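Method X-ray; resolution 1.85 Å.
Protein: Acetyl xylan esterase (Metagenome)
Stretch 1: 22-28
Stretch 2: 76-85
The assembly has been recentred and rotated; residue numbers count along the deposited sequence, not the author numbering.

Stretch 1 22-28: LESHNLD
Stretch 2, residues 76-85: SINHRSSMEA

The two segments of this acetyl xylan esterase meet as an antiparallel pair, strand 26-28 running against strand 76-77, and bury 483 Å² between them. Leu27 faces Ile77 as a non-hydrogen-bonded pair (CA-CA 4.2 Å), and Asp28 faces Ser76 as a hydrogen-bonded pair (CA-CA 5.2 Å). Backbone angles are extended on both sides, with phi/psi of -142/164 at Leu27, -119/141 at Asp28, -101/125 at Ser76 and -114/148 at Ile77.

Three main-chain hydrogen bonds fix this register. Asp28 and Ser76 exchange a reciprocal pair, Asp28 N to Ser76 O at 2.8 Å and Ser76 N to Asp28 O at 2.9 Å, while Asn78 N donates to Asn26 O at 3.0 Å. Ser76 O also receives a CA-H...O contact from Leu27 CA at 3.2 Å.

Before the strand, a 3-10 segment at 23-24 (phi/psi -64/-28 and -61/-14) turns the chain, closed by His25 N to Leu22 O (3.0 Å) and Asn26 N to Glu23 O (3.1 Å). Glu23 O accepts a second, nearly linear bond from the side chain of Asn78 (chi1 m, chi2 -19°), whose CA-to-CB bond points toward the first stretch; the ND2-O distance is 2.9 Å. The other hydrogen on Asn78 ND2 goes to a water oxygen 2.8 Å from ND2, and that water donates to Glu23 OE2 at 2.6 Å, bridging amide and carboxylate.

Apolar contact lies on the sheet face shared by Leu27 (chi1 p, chi2 p) and Ile77 (chi1 p, chi2 t), where Leu27 CB approaches Ile77 CG2 to 3.8 Å.

Beyond the Asn78 bonds, Ser24 and His25 lie against Arg80, with Ser24 CA and Arg80 CA 5.0 Å apart. Ser24 (chi1 p) sets OG 3.3 Å from Arg80 CG. Arg80 (chi1 m, chi2 t, chi3 m) brings NE to 3.5 Å from His25 NE2, with His25 CE1 over one face of the guanidinium; the His25 side chain adopts chi1 m, chi2 151°.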

# COMPACT_ATOMS: atom_id res chain seq x y z
N LEU A 22 -6.11 -6.36 18.83
CA LEU A 22 -6.86 -5.43 17.99
C LEU A 22 -7.11 -6.01 16.62
O LEU A 22 -6.19 -6.52 15.97
CB LEU A 22 -6.10 -4.10 17.89
CG LEU A 22 -5.85 -3.42 19.24
CD1 LEU A 22 -5.00 -2.17 19.05
CD2 LEU A 22 -7.16 -3.08 19.94
N GLU A 23 -8.37 -5.96 16.18
CA GLU A 23 -8.72 -6.41 14.83
C GLU A 23 -8.05 -5.54 13.78
O GLU A 23 -7.77 -6.01 12.67
CB GLU A 23 -10.23 -6.39 14.66
CG GLU A 23 -10.72 -7.09 13.42
CD GLU A 23 -12.23 -7.02 13.27
OE1 GLU A 23 -12.94 -7.26 14.27
OE2 GLU A 23 -12.70 -6.72 12.15
N SER A 24 -7.79 -4.28 14.10
CA SER A 24 -7.05 -3.39 13.21
C SER A 24 -5.64 -3.90 12.91
O SER A 24 -5.00 -3.39 11.99
CB SER A 24 -6.97 -1.99 13.82
OG SER A 24 -6.35 -2.03 15.09
N HIS A 25 -5.15 -4.87 13.68
CA HIS A 25 -3.83 -5.45 13.46
C HIS A 25 -3.92 -6.92 13.06
O HIS A 25 -3.04 -7.71 13.39
CB HIS A 25 -2.96 -5.29 14.70
CG HIS A 25 -2.46 -3.89 14.92
ND1 HIS A 25 -2.18 -3.38 16.17
CD2 HIS A 25 -2.19 -2.90 14.04
CE1 HIS A 25 -1.76 -2.14 16.05
NE2 HIS A 25 -1.76 -1.82 14.77
N ASN A 26 -4.99 -7.28 12.36
CA ASN A 26 -5.14 -8.62 11.80
C ASN A 26 -4.83 -8.61 10.31
O ASN A 26 -4.92 -7.59 9.64
CB ASN A 26 -6.56 -9.15 12.02
CG ASN A 26 -6.82 -9.55 13.45
OD1 ASN A 26 -5.90 -9.65 14.27
ND2 ASN A 26 -8.09 -9.80 13.77
N LEU A 27 -4.48 -9.79 9.80
CA LEU A 27 -4.31 -9.98 8.37
C LEU A 27 -4.83 -11.35 7.98
O LEU A 27 -5.05 -12.22 8.83
CB LEU A 27 -2.84 -9.83 7.95
CG LEU A 27 -1.77 -10.59 8.73
CD1 LEU A 27 -1.69 -12.03 8.29
CD2 LEU A 27 -0.43 -9.88 8.55
N ASP A 28 -5.04 -11.53 6.68
CA ASP A 28 -5.43 -12.81 6.10
C ASP A 28 -4.34 -13.26 5.13
O ASP A 28 -3.77 -12.43 4.41
CB ASP A 28 -6.77 -12.72 5.38
CG ASP A 28 -7.87 -12.17 6.26
OD1 ASP A 28 -7.82 -12.39 7.50
OD2 ASP A 28 -8.78 -11.52 5.72
N SER A 76 -3.56 -9.93 2.95
CA SER A 76 -4.39 -8.73 3.02
C SER A 76 -4.44 -8.26 4.47
O SER A 76 -4.83 -9.02 5.36
CB SER A 76 -5.79 -9.01 2.49
OG SER A 76 -6.55 -7.81 2.41
N ILE A 77 -4.07 -7.00 4.70
CA ILE A 77 -3.85 -6.51 6.05
C ILE A 77 -4.88 -5.44 6.40
O ILE A 77 -5.34 -4.68 5.54
CB ILE A 77 -2.42 -5.94 6.22
CG1 ILE A 77 -2.21 -4.71 5.32
CG2 ILE A 77 -1.38 -7.00 5.91
CD1 ILE A 77 -0.92 -3.97 5.60
N ASN A 78 -5.23 -5.40 7.68
CA ASN A 78 -5.90 -4.25 8.26
C ASN A 78 -4.87 -3.23 8.75
O ASN A 78 -3.72 -3.56 9.02
CB ASN A 78 -6.81 -4.67 9.42
CG ASN A 78 -8.08 -5.35 8.96
OD1 ASN A 78 -8.50 -5.21 7.82
ND2 ASN A 78 -8.71 -6.07 9.88
N HIS A 79 -5.31 -1.97 8.85
CA HIS A 79 -4.55 -0.93 9.53
C HIS A 79 -5.54 -0.14 10.38
O HIS A 79 -6.75 -0.23 10.19
CB HIS A 79 -3.80 -0.01 8.57
CG HIS A 79 -4.68 0.79 7.67
ND1 HIS A 79 -5.43 1.86 8.11
CD2 HIS A 79 -4.95 0.67 6.35
CE1 HIS A 79 -6.11 2.36 7.10
NE2 HIS A 79 -5.84 1.66 6.02
N ARG A 80 -5.02 0.62 11.34
CA ARG A 80 -5.89 1.37 12.23
C ARG A 80 -6.55 2.53 11.48
O ARG A 80 -6.00 3.09 10.53
CB ARG A 80 -5.10 1.91 13.42
CG ARG A 80 -4.90 0.91 14.54
CD ARG A 80 -3.96 1.47 15.59
NE ARG A 80 -2.59 1.52 15.10
CZ ARG A 80 -1.59 2.14 15.73
NH1 ARG A 80 -1.80 2.74 16.89
NH2 ARG A 80 -0.37 2.14 15.20
N SER A 81 -7.76 2.87 11.93
CA SER A 81 -8.49 3.98 11.33
C SER A 81 -7.85 5.31 11.71
O SER A 81 -7.35 5.50 12.82
CB SER A 81 -9.95 3.96 11.81
OG SER A 81 -10.63 5.15 11.45
N SER A 82 -7.87 6.25 10.76
CA SER A 82 -7.43 7.60 11.06
C SER A 82 -8.23 8.20 12.21
O SER A 82 -7.74 9.11 12.88
CB SER A 82 -7.56 8.50 9.82
OG SER A 82 -8.92 8.62 9.43
N MET A 83 -9.45 7.71 12.45
CA MET A 83 -10.27 8.23 13.53
C MET A 83 -9.89 7.68 14.90
O MET A 83 -10.33 8.24 15.91
CB MET A 83 -11.75 7.94 13.24
CG MET A 83 -12.28 8.68 12.03
SD MET A 83 -13.96 8.18 11.62
CE MET A 83 -13.66 6.51 11.05
N GLU A 84 -9.10 6.61 14.96
CA GLU A 84 -8.63 6.06 16.22
C GLU A 84 -7.16 6.32 16.50
O GLU A 84 -6.75 6.25 17.66
CB GLU A 84 -8.90 4.54 16.29
CG GLU A 84 -8.05 3.68 15.38
CD GLU A 84 -8.46 2.21 15.41
OE1 GLU A 84 -8.58 1.65 16.52
OE2 GLU A 84 -8.65 1.62 14.33
N ALA A 85 -6.37 6.62 15.48
CA ALA A 85 -4.95 6.90 15.65
C ALA A 85 -4.50 7.74 14.47
O ALA A 85 -4.78 7.39 13.32
CB ALA A 85 -4.13 5.61 15.72
O HOH W 1 -11.27 -7.15 10.01